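Local coordinates for SusD homolog (Bacteroides ovatus, PDB 4F53), which probably binds glycans, perhaps mucin O-glycans, at the outer membrane as a TPR-like helical lipoprotein of the SusD/RagB family, at residues S65-G70 with W317-S322; I87-F92 with D129-I134; M124-D129 with N441-W446; S286-V291 with D394-Q399; G347-W352 with G421-S426. All coordinates share one frame; numbering follows the deposited sequence.

Interaction 1. Residues S65-G70 with W317-S322; sequences SNLGTG and WSQGSS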
# COMPACT_ATOMS: atom_id res chain seq x y z
N SER A 65 2.86 -13.02 -13.35
CA SER A 65 2.73 -14.34 -13.99
C SER A 65 2.48 -14.22 -15.50
O SER A 65 1.78 -15.04 -16.09
CB SER A 65 1.61 -15.14 -13.33
OG SER A 65 0.39 -14.43 -13.40
N ASN A 66 3.04 -13.18 -16.13
CA ASN A 66 2.91 -12.98 -17.56
C ASN A 66 4.00 -13.85 -18.24
O ASN A 66 5.20 -13.67 -17.99
CB ASN A 66 3.03 -11.49 -17.91
CG ASN A 66 2.94 -11.20 -19.39
OD1 ASN A 66 3.86 -11.48 -20.15
ND2 ASN A 66 1.85 -10.62 -19.82
N LEU A 67 3.58 -14.80 -19.09
CA LEU A 67 4.48 -15.75 -19.74
C LEU A 67 4.97 -15.25 -21.12
O LEU A 67 5.69 -15.98 -21.80
CB LEU A 67 3.78 -17.12 -19.88
CG LEU A 67 3.06 -17.68 -18.64
CD1 LEU A 67 2.32 -18.97 -18.96
CD2 LEU A 67 4.01 -17.84 -17.45
N GLY A 68 4.61 -14.03 -21.49
CA GLY A 68 5.01 -13.43 -22.76
C GLY A 68 6.43 -12.89 -22.80
O GLY A 68 7.17 -12.92 -21.80
N THR A 69 6.80 -12.36 -23.98
CA THR A 69 8.11 -11.76 -24.27
C THR A 69 7.99 -10.24 -24.54
O THR A 69 9.00 -9.60 -24.79
CB THR A 69 8.76 -12.48 -25.48
OG1 THR A 69 7.80 -12.62 -26.54
CG2 THR A 69 9.38 -13.83 -25.10
N GLY A 70 6.77 -9.71 -24.48
CA GLY A 70 6.46 -8.30 -24.71
C GLY A 70 7.01 -7.32 -23.70
O GLY A 70 7.27 -6.17 -24.05
N TRP A 317 3.60 -23.74 -16.37
CA TRP A 317 2.38 -23.99 -15.59
C TRP A 317 2.19 -22.99 -14.45
O TRP A 317 1.28 -23.17 -13.64
CB TRP A 317 2.35 -25.43 -15.03
CG TRP A 317 2.38 -26.51 -16.08
CD1 TRP A 317 2.19 -26.37 -17.42
CD2 TRP A 317 2.61 -27.91 -15.85
NE1 TRP A 317 2.35 -27.57 -18.05
CE2 TRP A 317 2.59 -28.54 -17.11
CE3 TRP A 317 2.81 -28.69 -14.70
CZ2 TRP A 317 2.77 -29.93 -17.25
CZ3 TRP A 317 3.01 -30.05 -14.84
CH2 TRP A 317 2.99 -30.66 -16.11
N SER A 318 2.99 -21.90 -14.42
CA SER A 318 2.98 -20.84 -13.40
C SER A 318 1.62 -20.21 -13.11
O SER A 318 1.39 -19.80 -11.97
CB SER A 318 3.95 -19.72 -13.77
OG SER A 318 5.27 -20.22 -13.73
N GLN A 319 0.72 -20.13 -14.10
CA GLN A 319 -0.60 -19.51 -13.86
C GLN A 319 -1.54 -20.46 -13.10
O GLN A 319 -2.59 -20.03 -12.65
CB GLN A 319 -1.21 -18.96 -15.15
CG GLN A 319 -0.33 -17.87 -15.79
CD GLN A 319 -0.83 -17.35 -17.11
OE1 GLN A 319 -1.73 -17.92 -17.74
NE2 GLN A 319 -0.30 -16.23 -17.55
N GLY A 320 -1.09 -21.70 -12.85
CA GLY A 320 -1.79 -22.66 -12.01
C GLY A 320 -1.66 -22.30 -10.53
O GLY A 320 -2.36 -22.87 -9.69
N SER A 321 -0.77 -21.34 -10.17
CA SER A 321 -0.57 -20.82 -8.80
C SER A 321 -1.85 -20.19 -8.29
O SER A 321 -2.68 -19.77 -9.10
CB SER A 321 0.56 -19.79 -8.78
OG SER A 321 1.77 -20.36 -9.26
N SER A 322 -2.02 -20.12 -6.96
CA SER A 322 -3.19 -19.50 -6.30
C SER A 322 -3.46 -18.12 -6.87
O SER A 322 -2.54 -17.32 -7.09
CB SER A 322 -3.00 -19.43 -4.79
OG SER A 322 -3.26 -20.69 -4.20
O HOH W 1 1.01 -14.65 -20.15
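A short 3-10 turn carrying Ser-318 and Gln-319 packs against Ser-65 and Leu-67 in the loop that leaves strand 62-64 of this SusD-type fold. The polar centre of the contact is the carboxamide of Gln-319, whose NE2 donates to Ser-65 O at 2.8 Å. The bond is almost straight, 178° at the hydrogen; it lies in the plane of the amide and arrives nearly end-on to the carbonyl, at 163° to the C=O. Chain shape provides the reach: CG of Gln-319 stands beside its backbone N and opposite the carbonyl carbon (chi1 -61°), and the rest runs out extended, with CG passing 4.2 Å from Ser-65 CB. Leu-67 comes from the opposite direction and lays its branched end against the amide, CG 3.8 Å from Gln-319 NE2 and CD1 4.0 Å from Gln-319 CD, while its CD2 reaches Ser-318 CB at 4.1 Å. The hydroxyls of both serines are engaged elsewhere, Ser-65 OG with Ser-259 O and Ser-318 OG with Asn-315 O. An Asx turn shapes the first loop, Asn-66 OD1 accepting from Gly-68 N. A water ties the two loops a second time: it accepts from Leu-67 N at 2.8 Å and, in a weak bond, from Gln-319 NE2 at 3.3 Å.

Interaction 2. Residues I87-F92 with D129-I134; sequences IPFNDF and DTYGPI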
# COMPACT_ATOMS: atom_id res chain seq x y z
N ILE A 87 4.90 6.37 -15.34
CA ILE A 87 3.53 6.22 -14.87
C ILE A 87 3.34 6.49 -13.35
O ILE A 87 2.42 7.27 -13.08
CB ILE A 87 2.95 4.84 -15.33
CG1 ILE A 87 2.95 4.78 -16.87
CG2 ILE A 87 1.50 4.60 -14.78
CD1 ILE A 87 2.89 3.41 -17.45
N PRO A 88 4.13 5.95 -12.36
CA PRO A 88 3.82 6.24 -10.94
C PRO A 88 4.13 7.67 -10.48
O PRO A 88 3.89 7.99 -9.30
CB PRO A 88 4.69 5.24 -10.17
CG PRO A 88 5.13 4.23 -11.18
CD PRO A 88 5.25 4.99 -12.45
N PHE A 89 4.67 8.52 -11.38
CA PHE A 89 4.99 9.90 -11.05
C PHE A 89 4.05 10.83 -11.82
O PHE A 89 3.09 11.33 -11.23
CB PHE A 89 6.47 10.22 -11.33
CG PHE A 89 7.00 11.50 -10.72
CD1 PHE A 89 6.82 11.78 -9.37
CD2 PHE A 89 7.73 12.40 -11.49
CE1 PHE A 89 7.32 12.97 -8.81
CE2 PHE A 89 8.24 13.57 -10.92
CZ PHE A 89 8.04 13.85 -9.59
N ASN A 90 4.28 10.97 -13.13
CA ASN A 90 3.57 11.85 -14.06
C ASN A 90 2.08 11.62 -14.12
O ASN A 90 1.34 12.59 -14.17
CB ASN A 90 4.15 11.74 -15.48
CG ASN A 90 5.53 12.35 -15.62
OD1 ASN A 90 6.53 11.82 -15.13
ND2 ASN A 90 5.61 13.49 -16.30
N ASP A 91 1.62 10.35 -14.16
CA ASP A 91 0.20 10.06 -14.30
C ASP A 91 -0.61 10.48 -13.08
O ASP A 91 -1.75 10.88 -13.26
CB ASP A 91 -0.05 8.59 -14.67
CG ASP A 91 0.29 8.23 -16.11
OD1 ASP A 91 1.17 8.91 -16.71
OD2 ASP A 91 -0.31 7.27 -16.63
N PHE A 92 -0.04 10.48 -11.87
CA PHE A 92 -0.78 11.00 -10.71
C PHE A 92 -1.03 12.50 -10.83
O PHE A 92 -2.13 12.95 -10.54
CB PHE A 92 -0.09 10.69 -9.39
CG PHE A 92 -0.41 9.32 -8.85
CD1 PHE A 92 -1.68 9.02 -8.37
CD2 PHE A 92 0.57 8.33 -8.80
CE1 PHE A 92 -1.97 7.75 -7.86
CE2 PHE A 92 0.28 7.08 -8.28
CZ PHE A 92 -0.99 6.79 -7.82
N ASP A 129 5.79 8.90 -0.78
CA ASP A 129 6.26 7.62 -0.24
C ASP A 129 6.92 6.76 -1.32
O ASP A 129 7.66 5.84 -0.98
CB ASP A 129 5.13 6.84 0.44
CG ASP A 129 4.70 7.47 1.77
OD1 ASP A 129 5.38 8.41 2.24
OD2 ASP A 129 3.70 7.00 2.35
N THR A 130 6.71 7.08 -2.63
CA THR A 130 7.37 6.38 -3.73
C THR A 130 8.72 7.03 -4.07
O THR A 130 9.68 6.33 -4.35
CB THR A 130 6.45 6.33 -4.98
OG1 THR A 130 5.20 5.76 -4.62
CG2 THR A 130 7.04 5.52 -6.12
N TYR A 131 8.78 8.37 -4.06
CA TYR A 131 9.93 9.14 -4.57
C TYR A 131 10.78 9.92 -3.58
O TYR A 131 11.96 10.11 -3.86
CB TYR A 131 9.43 10.15 -5.63
CG TYR A 131 8.95 9.44 -6.87
CD1 TYR A 131 9.85 8.97 -7.82
CD2 TYR A 131 7.60 9.14 -7.05
CE1 TYR A 131 9.42 8.24 -8.93
CE2 TYR A 131 7.16 8.39 -8.14
CZ TYR A 131 8.08 7.92 -9.06
OH TYR A 131 7.65 7.18 -10.11
N GLY A 132 10.19 10.39 -2.49
CA GLY A 132 10.87 11.25 -1.53
C GLY A 132 10.47 12.68 -1.84
O GLY A 132 9.27 12.95 -1.90
N PRO A 133 11.42 13.61 -2.12
CA PRO A 133 11.02 14.98 -2.51
C PRO A 133 10.12 14.98 -3.76
O PRO A 133 10.37 14.20 -4.69
CB PRO A 133 12.36 15.70 -2.80
CG PRO A 133 13.37 14.91 -2.05
CD PRO A 133 12.89 13.48 -2.12
N ILE A 134 9.06 15.80 -3.77
CA ILE A 134 8.13 15.88 -4.91
C ILE A 134 7.60 17.33 -5.08
O ILE A 134 7.57 18.07 -4.09
CB ILE A 134 6.90 14.88 -4.73
CG1 ILE A 134 6.07 15.19 -3.45
CG2 ILE A 134 7.29 13.39 -4.84
CD1 ILE A 134 4.60 14.75 -3.50
O HOH W 2 3.44 6.59 -6.92
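Tyr-131, Phe-89 and Pro-88 bury most of the surface here, where the first turns of helix 82-106 meet the end of helix 110-131. The phenol of Tyr-131 reaches across to the kinked turn at Pro-88 and Phe-89, its OH lying 3.5 Å from Pro-88 CB and equally 3.5 Å from Phe-89 CB. Phe-89 makes a tilted edge-to-face pair with it: CD1 stands over one face of the Tyr-131 ring, displaced toward the rim and 3.6 Å from Tyr-131 CD2, with centroids 4.7 Å apart and planes at 51°. What brings the phenylalanine there is its first torsion, which sets CG trans to the backbone N and beside the carbonyl carbon (chi1 -166°). The neighbouring edge atom, Phe-89 CE1, meets Ile-134, whose CG2 lies near the ring plane at 4.0 Å. Pro-88 O approaches the Tyr-131 ring at its edge, and its polar demand is met by a water that donates to it at 2.8 Å and to Thr-130 OG1 at 3.0 Å. Gly-132, with positive phi, takes the chain out of helix 110-131 toward Ile-134. The two helices follow each other as a hairpin; Met-54 of helix 44-58 packs on Pro-88, Val-127 of helix 110-131 on Phe-89, and Met-478, from a loop, on Tyr-131.

Interaction 3. Residues M124-D129 with N441-W446; sequences MLRVTD and NGMESW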
# COMPACT_ATOMS: atom_id res chain seq x y z
N MSE A 124 -1.05 12.24 -2.90
CA MSE A 124 0.32 12.72 -2.92
C MSE A 124 1.16 12.06 -1.81
O MSE A 124 2.38 12.02 -1.93
CB MSE A 124 0.38 14.26 -2.91
CG MSE A 124 -0.26 14.84 -4.18
SE MSE A 124 0.61 14.20 -5.82
CE MSE A 124 -0.92 14.20 -7.11
N LEU A 125 0.50 11.48 -0.79
CA LEU A 125 1.18 10.66 0.23
C LEU A 125 1.77 9.42 -0.46
O LEU A 125 2.91 9.10 -0.18
CB LEU A 125 0.24 10.24 1.39
CG LEU A 125 0.85 9.43 2.56
CD1 LEU A 125 1.94 10.24 3.30
CD2 LEU A 125 -0.24 9.01 3.54
N ARG A 126 1.03 8.77 -1.38
CA ARG A 126 1.54 7.62 -2.17
C ARG A 126 2.77 8.03 -2.97
O ARG A 126 3.75 7.29 -3.01
CB ARG A 126 0.50 7.07 -3.17
CG ARG A 126 -0.85 6.68 -2.64
CD ARG A 126 -1.74 6.28 -3.80
NE ARG A 126 -1.08 5.25 -4.61
CZ ARG A 126 -1.57 4.06 -4.89
NH1 ARG A 126 -2.79 3.72 -4.49
NH2 ARG A 126 -0.86 3.20 -5.61
N VAL A 127 2.69 9.20 -3.64
CA VAL A 127 3.74 9.75 -4.51
C VAL A 127 5.01 10.10 -3.69
O VAL A 127 6.09 9.67 -4.09
CB VAL A 127 3.24 10.94 -5.38
CG1 VAL A 127 4.33 11.38 -6.36
CG2 VAL A 127 1.95 10.57 -6.12
N THR A 128 4.89 10.84 -2.56
CA THR A 128 6.08 11.14 -1.78
C THR A 128 6.65 9.84 -1.16
O THR A 128 7.87 9.67 -1.09
CB THR A 128 5.91 12.28 -0.76
OG1 THR A 128 7.20 12.52 -0.22
CG2 THR A 128 4.94 11.95 0.40
N ASP A 129 5.79 8.90 -0.78
CA ASP A 129 6.26 7.62 -0.24
C ASP A 129 6.92 6.76 -1.32
O ASP A 129 7.66 5.84 -0.98
CB ASP A 129 5.13 6.84 0.44
CG ASP A 129 4.70 7.47 1.77
OD1 ASP A 129 5.38 8.41 2.24
OD2 ASP A 129 3.70 7.00 2.35
N ASN A 441 -3.79 -3.92 -0.31
CA ASN A 441 -3.22 -2.57 -0.26
C ASN A 441 -1.69 -2.60 -0.21
O ASN A 441 -1.10 -2.32 0.84
CB ASN A 441 -3.78 -1.75 0.93
CG ASN A 441 -3.46 -0.27 0.84
OD1 ASN A 441 -2.75 0.21 -0.08
ND2 ASN A 441 -3.96 0.50 1.79
N GLY A 442 -1.07 -2.91 -1.35
CA GLY A 442 0.37 -3.02 -1.44
C GLY A 442 1.14 -1.73 -1.26
O GLY A 442 2.28 -1.76 -0.79
N MSE A 443 0.55 -0.59 -1.68
CA MSE A 443 1.24 0.70 -1.53
C MSE A 443 1.58 0.94 -0.07
O MSE A 443 2.75 1.17 0.27
CB MSE A 443 0.41 1.86 -2.12
CG MSE A 443 1.19 3.20 -2.17
SE MSE A 443 2.86 3.08 -3.22
CE MSE A 443 4.12 3.91 -1.96
N GLU A 444 0.58 0.76 0.81
CA GLU A 444 0.74 0.95 2.25
C GLU A 444 1.70 -0.09 2.82
O GLU A 444 2.57 0.27 3.60
CB GLU A 444 -0.63 0.92 3.00
CG GLU A 444 -0.55 1.38 4.45
CD GLU A 444 0.21 2.67 4.78
OE1 GLU A 444 0.22 3.62 3.96
OE2 GLU A 444 0.78 2.73 5.89
N SER A 445 1.54 -1.36 2.43
CA SER A 445 2.38 -2.46 2.95
C SER A 445 3.84 -2.38 2.47
O SER A 445 4.72 -2.80 3.23
CB SER A 445 1.78 -3.83 2.60
OG SER A 445 0.63 -3.95 3.41
N TRP A 446 4.10 -1.83 1.28
CA TRP A 446 5.47 -1.58 0.80
C TRP A 446 6.10 -0.47 1.69
O TRP A 446 7.23 -0.60 2.19
CB TRP A 446 5.51 -1.20 -0.71
CG TRP A 446 6.89 -0.80 -1.20
CD1 TRP A 446 8.08 -1.35 -0.83
CD2 TRP A 446 7.21 0.24 -2.16
NE1 TRP A 446 9.12 -0.74 -1.50
CE2 TRP A 446 8.62 0.26 -2.29
CE3 TRP A 446 6.43 1.17 -2.90
CZ2 TRP A 446 9.28 1.15 -3.16
CZ3 TRP A 446 7.09 2.06 -3.75
CH2 TRP A 446 8.49 2.05 -3.87
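Met-443, a selenomethionine, swings CG away from its backbone N (chi1 -172°) and then bends at chi2 and chi3, which lays its CG over the guanidinium of Arg-126 and turns its CE toward the backbone of helix 110-131. The contact is helix-to-helix packing at the centre of the TPR-like fold, with helix 110-131 on one side and the first turn of helix 442-452 on the other. Arg-126 bends at chi3 (53°), so that its flat end comes alongside the selenoether chain: Met-443 CG stands over one face of the guanidinium, nearer its rim, 3.9 Å from Arg-126 NE, and Met-443 CB lies 3.9 Å from Arg-126 NH2. The charge is met at the far end, where NH2 forms a salt bridge with Asp-51 and NH1 bonds to Met-39 O. Asp-129 offers only its CB to the contact, its carboxylate being held by Tyr-156, Trp-517 and Arg-207; that last arginine pairs with Glu-444 as well and probably eases the approach of its carboxylate to that of Asp-129. Asn-441 N-caps helix 442-452 through a weak bond from Glu-444 N. The methyl end, Met-443 CE, settles 3.6 Å from Arg-126 O and 3.9 Å from Asp-129 CB.

Interaction 4. Residues S286-V291 with D394-Q399; sequences STFGTV and DPLKGQ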
# COMPACT_ATOMS: atom_id res chain seq x y z
N SER A 286 -4.59 -23.72 -5.88
CA SER A 286 -3.90 -23.84 -7.17
C SER A 286 -4.74 -24.65 -8.18
O SER A 286 -5.60 -25.43 -7.78
CB SER A 286 -2.54 -24.48 -6.95
OG SER A 286 -2.70 -25.77 -6.37
N THR A 287 -4.51 -24.44 -9.49
CA THR A 287 -5.24 -25.11 -10.57
C THR A 287 -4.21 -25.69 -11.57
O THR A 287 -4.35 -25.53 -12.79
CB THR A 287 -6.21 -24.11 -11.24
OG1 THR A 287 -5.44 -23.07 -11.82
CG2 THR A 287 -7.23 -23.48 -10.27
N PHE A 288 -3.14 -26.32 -11.04
CA PHE A 288 -2.07 -26.90 -11.86
C PHE A 288 -2.58 -28.02 -12.78
O PHE A 288 -2.11 -28.13 -13.91
CB PHE A 288 -0.91 -27.39 -10.99
CG PHE A 288 -0.16 -26.28 -10.30
CD1 PHE A 288 0.46 -25.28 -11.04
CD2 PHE A 288 -0.07 -26.23 -8.91
CE1 PHE A 288 1.16 -24.25 -10.40
CE2 PHE A 288 0.64 -25.20 -8.29
CZ PHE A 288 1.24 -24.22 -9.03
N GLY A 289 -3.55 -28.80 -12.31
CA GLY A 289 -4.16 -29.86 -13.10
C GLY A 289 -4.86 -29.34 -14.34
O GLY A 289 -4.74 -29.94 -15.42
N THR A 290 -5.56 -28.22 -14.22
CA THR A 290 -6.25 -27.53 -15.32
C THR A 290 -5.22 -27.03 -16.35
O THR A 290 -5.24 -27.46 -17.50
CB THR A 290 -7.09 -26.36 -14.75
OG1 THR A 290 -7.86 -26.83 -13.64
CG2 THR A 290 -8.00 -25.69 -15.79
N VAL A 291 -4.30 -26.17 -15.91
CA VAL A 291 -3.23 -25.56 -16.69
C VAL A 291 -2.34 -26.64 -17.40
O VAL A 291 -1.96 -26.47 -18.56
CB VAL A 291 -2.43 -24.63 -15.73
CG1 VAL A 291 -1.06 -24.29 -16.27
CG2 VAL A 291 -3.22 -23.35 -15.43
N ASP A 394 8.71 -24.89 -4.27
CA ASP A 394 8.09 -24.63 -5.57
C ASP A 394 7.27 -25.90 -6.01
O ASP A 394 7.85 -26.97 -6.21
CB ASP A 394 9.14 -24.24 -6.65
CG ASP A 394 8.59 -23.82 -8.02
OD1 ASP A 394 7.40 -24.12 -8.32
OD2 ASP A 394 9.35 -23.23 -8.81
N PRO A 395 5.91 -25.81 -6.13
CA PRO A 395 5.12 -27.01 -6.48
C PRO A 395 5.37 -27.54 -7.90
O PRO A 395 4.97 -28.68 -8.23
CB PRO A 395 3.67 -26.55 -6.33
CG PRO A 395 3.73 -25.06 -6.46
CD PRO A 395 5.04 -24.63 -5.90
N LEU A 396 6.05 -26.74 -8.73
CA LEU A 396 6.34 -27.13 -10.11
C LEU A 396 7.73 -27.78 -10.26
O LEU A 396 8.03 -28.31 -11.34
CB LEU A 396 6.20 -25.91 -11.04
CG LEU A 396 4.75 -25.39 -11.24
CD1 LEU A 396 4.72 -24.25 -12.20
CD2 LEU A 396 3.82 -26.50 -11.74
N LYS A 397 8.54 -27.81 -9.18
CA LYS A 397 9.87 -28.43 -9.15
C LYS A 397 9.77 -29.93 -9.56
O LYS A 397 8.97 -30.67 -8.99
CB LYS A 397 10.53 -28.27 -7.78
CG LYS A 397 11.94 -28.86 -7.73
CD LYS A 397 12.36 -29.16 -6.32
CE LYS A 397 13.69 -29.86 -6.27
NZ LYS A 397 14.17 -30.00 -4.87
N GLY A 398 10.55 -30.31 -10.57
CA GLY A 398 10.57 -31.66 -11.10
C GLY A 398 9.40 -32.07 -11.99
O GLY A 398 9.38 -33.20 -12.48
N GLN A 399 8.40 -31.18 -12.20
CA GLN A 399 7.23 -31.47 -13.05
C GLN A 399 7.62 -31.48 -14.54
O GLN A 399 8.67 -30.96 -14.92
CB GLN A 399 6.06 -30.50 -12.79
CG GLN A 399 5.37 -30.66 -11.44
CD GLN A 399 4.62 -31.97 -11.29
OE1 GLN A 399 3.82 -32.36 -12.14
NE2 GLN A 399 4.80 -32.64 -10.17
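Phe-288 packs against Pro-395 and Leu-396, joining the one-turn helix 288-291 to a loop built of two overlapping beta turns, type I from Asp-394 to Lys-397 and type II from Leu-396 to Gln-399. From CB, a chi1 of -68° swings the ring away from the carbonyl carbon and carries it out toward the loop. One flank of the ring belongs to Leu-396: CD1 of Phe-288 lies 3.6 Å from Leu-396 CD2, and CE1 is 3.7 Å from that methyl and 3.9 Å from Leu-396 CG. Round on the other flank, CE2 of Phe-288 meets Pro-395 CG at 3.6 Å and Pro-395 CB at 3.9 Å. The tip, Phe-288 CZ, is 3.7 Å from Pro-395 CG. Pro-395 crosses the phenylalanine at about a right angle and Leu-396 at a slant, and the contact is wholly apolar, a small cluster well away from the chain's centre that also takes in the ring of Tyr-296. On the helix side, Glu-300 accepts from the backbone N of Phe-288 and of Gly-289, holding the first turn from which the phenylalanine departs. In the loop, an Asx turn holds Asp-394 to Leu-396: OD1 of Asp-394 accepts from Leu-396 N at 3.0 Å, the N-H meeting it from above the carboxylate plane, 43° out of it.

Interaction 5. Residues G347-W352 with G421-S426; sequences GALRNW and GDFEKS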
# COMPACT_ATOMS: atom_id res chain seq x y z
N GLY A 347 1.71 2.12 18.47
CA GLY A 347 1.83 3.30 19.32
C GLY A 347 1.86 2.93 20.79
O GLY A 347 2.58 3.55 21.56
N ALA A 348 1.06 1.92 21.20
CA ALA A 348 1.00 1.46 22.58
C ALA A 348 2.35 0.80 22.94
O ALA A 348 2.87 1.03 24.03
CB ALA A 348 -0.17 0.51 22.79
N LEU A 349 2.93 0.06 21.98
CA LEU A 349 4.26 -0.57 22.11
C LEU A 349 5.36 0.49 22.28
O LEU A 349 6.32 0.26 23.02
CB LEU A 349 4.53 -1.44 20.87
CG LEU A 349 5.77 -2.34 20.93
CD1 LEU A 349 5.62 -3.42 21.98
CD2 LEU A 349 6.11 -2.87 19.58
N ARG A 350 5.20 1.66 21.61
CA ARG A 350 6.11 2.81 21.67
C ARG A 350 5.83 3.65 22.90
O ARG A 350 6.47 4.69 23.10
CB ARG A 350 6.01 3.66 20.39
CG ARG A 350 6.46 2.90 19.16
CD ARG A 350 6.59 3.78 17.92
NE ARG A 350 6.91 2.93 16.78
CZ ARG A 350 8.13 2.48 16.48
NH1 ARG A 350 9.18 2.84 17.20
NH2 ARG A 350 8.30 1.67 15.45
N ASN A 351 4.94 3.18 23.77
CA ASN A 351 4.59 3.82 25.03
C ASN A 351 3.86 5.18 24.79
O ASN A 351 4.00 6.15 25.55
CB ASN A 351 5.85 3.96 25.91
CG ASN A 351 5.59 4.44 27.31
OD1 ASN A 351 4.62 4.06 27.95
ND2 ASN A 351 6.47 5.27 27.81
N TRP A 352 3.01 5.22 23.76
CA TRP A 352 2.18 6.39 23.48
C TRP A 352 0.81 6.12 24.03
O TRP A 352 0.45 4.96 24.18
CB TRP A 352 2.12 6.69 21.98
CG TRP A 352 3.45 7.00 21.37
CD1 TRP A 352 4.64 7.20 22.02
CD2 TRP A 352 3.71 7.17 19.98
NE1 TRP A 352 5.63 7.47 21.12
CE2 TRP A 352 5.10 7.46 19.85
CE3 TRP A 352 2.91 7.14 18.83
CZ2 TRP A 352 5.69 7.72 18.61
CZ3 TRP A 352 3.52 7.37 17.59
CH2 TRP A 352 4.89 7.64 17.49
N GLY A 421 6.96 -8.63 25.71
CA GLY A 421 8.38 -8.50 25.98
C GLY A 421 9.11 -7.70 24.91
O GLY A 421 8.66 -6.61 24.52
N ASP A 422 10.18 -8.30 24.36
CA ASP A 422 11.11 -7.69 23.40
C ASP A 422 10.43 -6.82 22.34
O ASP A 422 9.57 -7.28 21.60
CB ASP A 422 11.98 -8.79 22.73
CG ASP A 422 13.02 -8.22 21.78
OD1 ASP A 422 13.97 -7.57 22.25
OD2 ASP A 422 12.86 -8.39 20.56
N PHE A 423 10.84 -5.57 22.27
CA PHE A 423 10.25 -4.57 21.36
C PHE A 423 10.23 -5.04 19.89
O PHE A 423 9.16 -5.03 19.29
CB PHE A 423 10.98 -3.20 21.48
CG PHE A 423 10.35 -2.13 20.61
CD1 PHE A 423 10.70 -2.00 19.27
CD2 PHE A 423 9.32 -1.33 21.10
CE1 PHE A 423 10.09 -1.04 18.45
CE2 PHE A 423 8.71 -0.36 20.30
CZ PHE A 423 9.11 -0.21 18.98
N GLU A 424 11.39 -5.40 19.31
CA GLU A 424 11.48 -5.80 17.90
C GLU A 424 10.64 -7.01 17.58
O GLU A 424 9.98 -7.00 16.54
CB GLU A 424 12.94 -6.04 17.43
CG GLU A 424 13.67 -4.74 17.18
CD GLU A 424 13.05 -3.75 16.21
OE1 GLU A 424 12.51 -4.18 15.17
OE2 GLU A 424 13.17 -2.54 16.47
N LYS A 425 10.64 -8.03 18.45
CA LYS A 425 9.83 -9.22 18.22
C LYS A 425 8.32 -8.88 18.30
O LYS A 425 7.53 -9.48 17.56
CB LYS A 425 10.20 -10.35 19.21
CG LYS A 425 11.67 -10.84 19.18
CD LYS A 425 12.07 -11.55 17.89
CE LYS A 425 13.50 -12.04 17.93
NZ LYS A 425 13.96 -12.52 16.59
N SER A 426 7.92 -7.89 19.13
CA SER A 426 6.51 -7.49 19.23
C SER A 426 6.11 -6.67 18.02
O SER A 426 5.01 -6.84 17.52
CB SER A 426 6.24 -6.70 20.50
OG SER A 426 6.53 -7.49 21.63
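Leu-349, in the last turn of helix 337-349, and Phe-423, in the first turn of helix 423-438, bring their CA atoms within 7.2 Å, the closest backbone approach of the two segments. Leu-349 lies over the phenylalanine ring: CD2 makes a CH-pi contact, 4.0 Å from the centroid of the Phe-423 ring and 23° off its normal, and CG touches Phe-423 CE2 at 3.6 Å. Its other methyl, CD1, reaches past the ring to Ser-426 CB at 3.7 Å. A first torsion of -171° brings the leucine methyls onto the ring, and the two side chains cross at an oblique angle. A Schellman motif ends helix 337-349 here, Trp-352 N bonding to Gly-347 O and Asn-351 N to Ala-348 O, with Asn-351 at positive phi as the C-prime residue. On the other segment, Asp-422 N-caps helix 423-438, its OD2 accepting from Lys-425 N at 3.1 Å. Arg-350, the first residue to leave the helix, runs extended from CG to NE past the CZ edge of the ring, and its guanidinium turns one face to Phe-423 CZ, which lies 3.5 Å from Arg-350 NH1. The planes stand 62° apart, and Arg-350 CZ lies at the edge of the ring, near its plane. Beyond it, Arg-350 NH2 forms a salt bridge with Glu-346 and a hydrogen bond with Tyr-210 OH.

Overall arrangement
Interactions 2 and 3 form the inner pair: their centres are about 10 Å apart, they share Asp-129 and helix 110-131, and Phe-92 CZ of the first lies 3.6 Å from Arg-126 NE of the second. Interactions 1 and 4, centres about 12 Å apart, make an outer pair of contacts in which Gly-320 O and Thr-287 N lie 2.7 Å apart, a probable hydrogen bond. About 26 Å separates the centres of interactions 1 and 3. Interaction 5 lies apart, its centre about 24 Å from that of interaction 3, although helices 423-438 and 442-452 are consecutive. No calcium ion takes part in any of the five contacts.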